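Side-chain contacts in lipoxygenase (Cyanothece sp., PDB 5EK8), which probably adds molecular oxygen to polyunsaturated fatty acids at a non-haem iron, acting as a 9R-lipoxygenase: residues P161-D166 / A172-P177; P540-N545 / A549-N554. One frame throughout, in Å; residues are numbered along the deposited sequence.

In the fold
Both contacts are formed by chain segments close in sequence, but they lie in separate regions: their centres are 26 Å apart and their nearest atoms about 11 Å apart, with no touch. Contact 1 belongs to the loop between strand 152-160 and helix 188-214 and is mostly buried. It is the one nearer the metal, since the side chain of Arg173 lies about 8 Å from that of the iron ligand His364 and about 12 Å from the iron itself. Contact 2 lies 26 Å from the chain centre and away from the annotated sites, yet it involves the first turns of helix 549-574, whose far end supplies the iron ligands His570 and Asn574.

Contact 1 (P161-D166 / A172-P177); sequences PYWPYD and ARIFMP
Asp166 N donates to Arg173 O at 2.7 Å with an N-H...O angle of 169°, and Phe175 N returns a bond to Pro164 O at 2.9 Å. Together they frame Tyr165 and Ile174, whose CA atoms are 4.7 Å apart, as a single bridge with the bonding pattern of a non-hydrogen-bonded antiparallel pair. No second bridge between the segments extends it into a ladder.

On one flank the extended Ile174 chain, with CG1 anti to the backbone N (chi1 -166°), carries CD1 to Trp163 CE3 at 3.6 Å. On the other, Phe175 CB meets Pro164 CG at 4.0 Å. The Phe175 ring turns its edge to the Asp166 carboxylate, the two planes being 76° apart; Asp166 OD2 is hydrogen-bonded to Asn168 N within the loop. Tyr165 CE1 touches Ala172 CB at 4.0 Å.

Arg173 leads away from the bridge to form salt bridges with Glu368 and Asp402. The loop is thus seated between helix 337-377, where Tyr165 packs on Val372 and Ala373, and helix 394-404, where Ile395 meets both Trp163 and Ile174.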
loop_
_atom_site.group_PDB
_atom_site.type_symbol
_atom_site.label_atom_id
_atom_site.label_comp_id
_atom_site.label_asym_id
_atom_site.label_seq_id
_atom_site.Cartn_x
_atom_site.Cartn_y
_atom_site.Cartn_z
ATOM N N PRO A 161 17.431 -10.596 -13.404
ATOM C CA PRO A 161 16.271 -10.594 -12.509
ATOM C C PRO A 161 16.029 -9.220 -11.890
ATOM O O PRO A 161 16.166 -9.055 -10.677
ATOM C CB PRO A 161 16.654 -11.620 -11.443
ATOM C CG PRO A 161 18.136 -11.539 -11.384
ATOM C CD PRO A 161 18.599 -11.252 -12.790
ATOM N N TYR A 162 15.669 -8.248 -12.722
ATOM C CA TYR A 162 15.421 -6.895 -12.246
ATOM C C TYR A 162 13.945 -6.685 -11.924
ATOM O O TYR A 162 13.098 -6.673 -12.821
ATOM C CB TYR A 162 15.886 -5.870 -13.279
ATOM C CG TYR A 162 15.860 -4.445 -12.774
ATOM C CD1 TYR A 162 14.895 -3.547 -13.219
ATOM C CD2 TYR A 162 16.799 -3.999 -11.841
ATOM C CE1 TYR A 162 14.866 -2.244 -12.758
ATOM C CE2 TYR A 162 16.782 -2.691 -11.372
ATOM C CZ TYR A 162 15.811 -1.819 -11.835
ATOM O OH TYR A 162 15.774 -0.519 -11.388
ATOM N N TRP A 163 13.657 -6.500 -10.636
ATOM C CA TRP A 163 12.292 -6.364 -10.128
ATOM C C TRP A 163 11.371 -7.450 -10.663
ATOM O O TRP A 163 10.361 -7.151 -11.300
ATOM C CB TRP A 163 11.725 -4.985 -10.475
ATOM C CG TRP A 163 12.216 -3.894 -9.575
ATOM C CD1 TRP A 163 13.472 -3.360 -9.540
ATOM C CD2 TRP A 163 11.457 -3.199 -8.578
ATOM N NE1 TRP A 163 13.542 -2.375 -8.582
ATOM C CE2 TRP A 163 12.318 -2.257 -7.979
ATOM C CE3 TRP A 163 10.133 -3.280 -8.135
ATOM C CZ2 TRP A 163 11.898 -1.405 -6.961
ATOM C CZ3 TRP A 163 9.718 -2.430 -7.121
ATOM C CH2 TRP A 163 10.597 -1.506 -6.547
ATOM N N PRO A 164 11.713 -8.720 -10.404
ATOM C CA PRO A 164 10.927 -9.809 -10.987
ATOM C C PRO A 164 9.535 -9.890 -10.381
ATOM O O PRO A 164 9.353 -9.515 -9.222
ATOM C CB PRO A 164 11.747 -11.053 -10.644
ATOM C CG PRO A 164 12.458 -10.687 -9.391
ATOM C CD PRO A 164 12.775 -9.223 -9.510
ATOM N N TYR A 165 8.568 -10.365 -11.162
ATOM C CA TYR A 165 7.214 -10.556 -10.662
ATOM C C TYR A 165 7.098 -11.857 -9.879
ATOM O O TYR A 165 7.726 -12.857 -10.222
ATOM C CB TYR A 165 6.206 -10.552 -11.811
ATOM C CG TYR A 165 5.809 -9.175 -12.283
ATOM C CD1 TYR A 165 4.843 -8.446 -11.611
ATOM C CD2 TYR A 165 6.392 -8.606 -13.404
ATOM C CE1 TYR A 165 4.471 -7.192 -12.036
ATOM C CE2 TYR A 165 6.021 -7.346 -13.838
ATOM C CZ TYR A 165 5.061 -6.644 -13.147
ATOM O OH TYR A 165 4.681 -5.391 -13.565
ATOM N N ASP A 166 6.294 -11.828 -8.820
ATOM C CA ASP A 166 5.995 -13.025 -8.041
ATOM C C ASP A 166 4.991 -13.881 -8.806
ATOM O O ASP A 166 3.860 -13.453 -9.038
ATOM C CB ASP A 166 5.440 -12.651 -6.663
ATOM C CG ASP A 166 5.445 -13.815 -5.685
ATOM O OD1 ASP A 166 5.417 -13.553 -4.465
ATOM O OD2 ASP A 166 5.477 -14.985 -6.119
ATOM N N ALA A 172 -0.224 -8.801 -8.815
ATOM C CA ALA A 172 1.044 -8.347 -9.361
ATOM C C ALA A 172 1.915 -7.781 -8.241
ATOM O O ALA A 172 1.696 -6.665 -7.763
ATOM C CB ALA A 172 0.820 -7.320 -10.435
ATOM N N ARG A 173 2.894 -8.574 -7.816
ATOM C CA ARG A 173 3.785 -8.209 -6.720
ATOM C C ARG A 173 5.226 -8.556 -7.077
ATOM O O ARG A 173 5.475 -9.364 -7.976
ATOM C CB ARG A 173 3.380 -8.927 -5.432
ATOM C CG ARG A 173 1.926 -8.739 -5.037
ATOM C CD ARG A 173 1.683 -9.267 -3.639
ATOM N NE ARG A 173 2.620 -8.654 -2.705
ATOM C CZ ARG A 173 2.747 -8.995 -1.429
ATOM N NH1 ARG A 173 1.991 -9.957 -0.915
ATOM N NH2 ARG A 173 3.641 -8.374 -0.675
ATOM N N ILE A 174 6.173 -7.946 -6.372
ATOM C CA ILE A 174 7.579 -8.261 -6.583
ATOM C C ILE A 174 7.890 -9.613 -5.954
ATOM O O ILE A 174 7.248 -10.020 -4.985
ATOM C CB ILE A 174 8.505 -7.171 -5.996
ATOM C CG1 ILE A 174 9.929 -7.335 -6.532
ATOM C CG2 ILE A 174 8.480 -7.195 -4.473
ATOM C CD1 ILE A 174 10.867 -6.223 -6.132
ATOM N N PHE A 175 8.852 -10.329 -6.521
ATOM C CA PHE A 175 9.291 -11.581 -5.926
ATOM C C PHE A 175 10.361 -11.286 -4.884
ATOM O O PHE A 175 11.463 -10.847 -5.214
ATOM C CB PHE A 175 9.820 -12.544 -6.991
ATOM C CG PHE A 175 10.251 -13.872 -6.440
ATOM C CD1 PHE A 175 9.342 -14.697 -5.797
ATOM C CD2 PHE A 175 11.565 -14.299 -6.566
ATOM C CE1 PHE A 175 9.736 -15.922 -5.287
ATOM C CE2 PHE A 175 11.967 -15.527 -6.058
ATOM C CZ PHE A 175 11.049 -16.340 -5.422
ATOM N N MET A 176 10.027 -11.518 -3.622
ATOM C CA MET A 176 10.916 -11.148 -2.536
ATOM C C MET A 176 10.783 -12.114 -1.368
ATOM O O MET A 176 10.146 -11.799 -0.365
ATOM C CB MET A 176 10.622 -9.713 -2.085
ATOM C CG MET A 176 11.778 -9.022 -1.380
ATOM S SD MET A 176 11.664 -7.225 -1.506
ATOM C CE MET A 176 10.191 -6.897 -0.546
ATOM N N PRO A 177 11.386 -13.306 -1.501
ATOM C CA PRO A 177 11.372 -14.290 -0.415
ATOM C C PRO A 177 12.108 -13.742 0.796
ATOM O O PRO A 177 11.612 -13.812 1.921
ATOM C CB PRO A 177 12.119 -15.495 -1.005
ATOM C CG PRO A 177 12.245 -15.228 -2.461
ATOM C CD PRO A 177 12.212 -13.747 -2.634
#

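Contact 2 (P540-N545 / A549-N554); sequences PITNSN and ATDIDN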
loop_
_atom_site.group_PDB
_atom_site.type_symbol
_atom_site.label_atom_id
_atom_site.label_comp_id
_atom_site.label_asym_id
_atom_site.label_seq_id
_atom_site.Cartn_x
_atom_site.Cartn_y
_atom_site.Cartn_z
ATOM N N PRO A 540 -4.808 -0.686 -20.867
ATOM C CA PRO A 540 -3.541 -0.157 -21.388
ATOM C C PRO A 540 -3.534 1.362 -21.565
ATOM O O PRO A 540 -4.498 1.939 -22.065
ATOM C CB PRO A 540 -3.408 -0.851 -22.744
ATOM C CG PRO A 540 -4.808 -1.152 -23.143
ATOM C CD PRO A 540 -5.525 -1.489 -21.875
ATOM N N ILE A 541 -2.441 1.991 -21.142
ATOM C CA ILE A 541 -2.244 3.428 -21.297
ATOM C C ILE A 541 -1.929 3.751 -22.752
ATOM O O ILE A 541 -2.423 4.731 -23.313
ATOM C CB ILE A 541 -1.098 3.936 -20.387
ATOM C CG1 ILE A 541 -1.471 3.758 -18.911
ATOM C CG2 ILE A 541 -0.752 5.387 -20.697
ATOM C CD1 ILE A 541 -0.306 3.921 -17.961
ATOM N N THR A 542 -1.105 2.910 -23.364
ATOM C CA THR A 542 -0.712 3.119 -24.744
ATOM C C THR A 542 -0.298 1.806 -25.406
ATOM O O THR A 542 0.035 0.831 -24.730
ATOM C CB THR A 542 0.441 4.132 -24.836
ATOM O OG1 THR A 542 0.720 4.424 -26.213
ATOM C CG2 THR A 542 1.680 3.574 -24.165
ATOM N N ASN A 543 -0.340 1.782 -26.733
ATOM C CA ASN A 543 0.121 0.630 -27.498
ATOM C C ASN A 543 0.923 1.079 -28.708
ATOM O O ASN A 543 1.055 0.343 -29.683
ATOM C CB ASN A 543 -1.057 -0.244 -27.940
ATOM C CG ASN A 543 -1.425 -1.302 -26.907
ATOM O OD1 ASN A 543 -2.568 -1.364 -26.448
ATOM N ND2 ASN A 543 -0.453 -2.143 -26.539
ATOM N N SER A 544 1.444 2.299 -28.637
ATOM C CA SER A 544 2.260 2.858 -29.708
ATOM C C SER A 544 3.573 3.415 -29.158
ATOM O O SER A 544 3.709 3.647 -27.953
ATOM C CB SER A 544 1.487 3.943 -30.462
ATOM O OG SER A 544 0.614 4.644 -29.595
ATOM N N ASN A 545 4.538 3.622 -30.049
ATOM C CA ASN A 545 5.867 4.064 -29.650
ATOM C C ASN A 545 5.993 5.582 -29.635
ATOM O O ASN A 545 7.070 6.124 -29.385
ATOM C CB ASN A 545 6.922 3.455 -30.575
ATOM C CG ASN A 545 7.031 1.948 -30.423
ATOM O OD1 ASN A 545 6.851 1.404 -29.331
ATOM N ND2 ASN A 545 7.321 1.263 -31.525
ATOM N N ALA A 549 -2.911 12.550 -28.184
ATOM C CA ALA A 549 -3.786 13.217 -27.223
ATOM C C ALA A 549 -4.437 12.201 -26.284
ATOM O O ALA A 549 -4.410 12.352 -25.055
ATOM C CB ALA A 549 -4.846 14.031 -27.946
ATOM N N THR A 550 -4.996 11.153 -26.879
ATOM C CA THR A 550 -5.608 10.064 -26.129
ATOM C C THR A 550 -4.631 9.409 -25.161
ATOM O O THR A 550 -4.915 9.297 -23.971
ATOM C CB THR A 550 -6.166 8.985 -27.076
ATOM O OG1 THR A 550 -7.289 9.519 -27.785
ATOM C CG2 THR A 550 -6.609 7.759 -26.292
ATOM N N ASP A 551 -3.483 8.982 -25.677
ATOM C CA ASP A 551 -2.498 8.266 -24.873
ATOM C C ASP A 551 -1.967 9.128 -23.729
ATOM O O ASP A 551 -1.829 8.655 -22.598
ATOM C CB ASP A 551 -1.342 7.782 -25.755
ATOM C CG ASP A 551 -1.745 6.646 -26.679
ATOM O OD1 ASP A 551 -2.713 5.923 -26.353
ATOM O OD2 ASP A 551 -1.090 6.473 -27.730
ATOM N N ILE A 552 -1.677 10.390 -24.033
ATOM C CA ILE A 552 -1.204 11.334 -23.031
ATOM C C ILE A 552 -2.254 11.515 -21.938
ATOM O O ILE A 552 -1.927 11.478 -20.755
ATOM C CB ILE A 552 -0.859 12.702 -23.656
ATOM C CG1 ILE A 552 0.389 12.597 -24.540
ATOM C CG2 ILE A 552 -0.627 13.743 -22.577
ATOM C CD1 ILE A 552 1.686 12.474 -23.763
ATOM N N ASP A 553 -3.513 11.694 -22.332
ATOM C CA ASP A 553 -4.593 11.835 -21.356
ATOM C C ASP A 553 -4.728 10.586 -20.489
ATOM O O ASP A 553 -4.947 10.679 -19.278
ATOM C CB ASP A 553 -5.916 12.136 -22.056
ATOM C CG ASP A 553 -5.957 13.534 -22.639
ATOM O OD1 ASP A 553 -5.189 14.399 -22.161
ATOM O OD2 ASP A 553 -6.758 13.765 -23.571
ATOM N N ASN A 554 -4.595 9.424 -21.119
ATOM C CA ASN A 554 -4.564 8.153 -20.408
ATOM C C ASN A 554 -3.495 8.143 -19.325
ATOM O O ASN A 554 -3.764 7.803 -18.170
ATOM C CB ASN A 554 -4.317 6.999 -21.381
ATOM C CG ASN A 554 -5.586 6.500 -22.036
ATOM O OD1 ASN A 554 -6.685 6.968 -21.735
ATOM N ND2 ASN A 554 -5.441 5.544 -22.947
#
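Segment 540-545 runs back along the first turns of the helix that it leads into, as the nearest CA pairs indicate: Ile541 with Asn554 at 5.3 Å and Thr542 with Asp551 at 5.4 Å, one turn of helix spanning neighbouring loop residues. Asn554 makes a nearly straight bond: its ND2 donates to Ile541 O at 3.1 Å, with an N-H...O angle of 168°. The acceptor lies in the plane of the amide, although the nitrogen is tilted 34° out of the carbonyl plane of Ile541. The Ile541 and Asn554 side chains lie alongside, pointing opposite ways, which brings CG2 of Ile541 to within 4.0 Å of CB of Asn554.

One turn earlier, Asp551 reaches the loop with its carboxylate, its side chain set roughly perpendicular to that of Thr542. A chi1 of -174° turns the Thr542 hydroxyl toward this carboxylate, and OG1 gives a weak hydrogen bond to Asp551 OD2 at 3.1 Å. The same hydroxyl oxygen weakly accepts Ser544 N at 3.3 Å and also accepts NE1 of Trp482, so several groups fix its position. Helix 482-495 backs the loop: Ser489 OG accepts Ile541 N, and Phe488 packs against the Ile541 side chain.

The arrangement is that of a loop folded back on the start of the helix that follows it, tied by the Asn554 amide and, more weakly, by the Asp551 carboxylate. Its local motif is an ST turn, closed by the weak bond from Ser544 N to Thr542 OG1, in the loop that leads into helix 549-574.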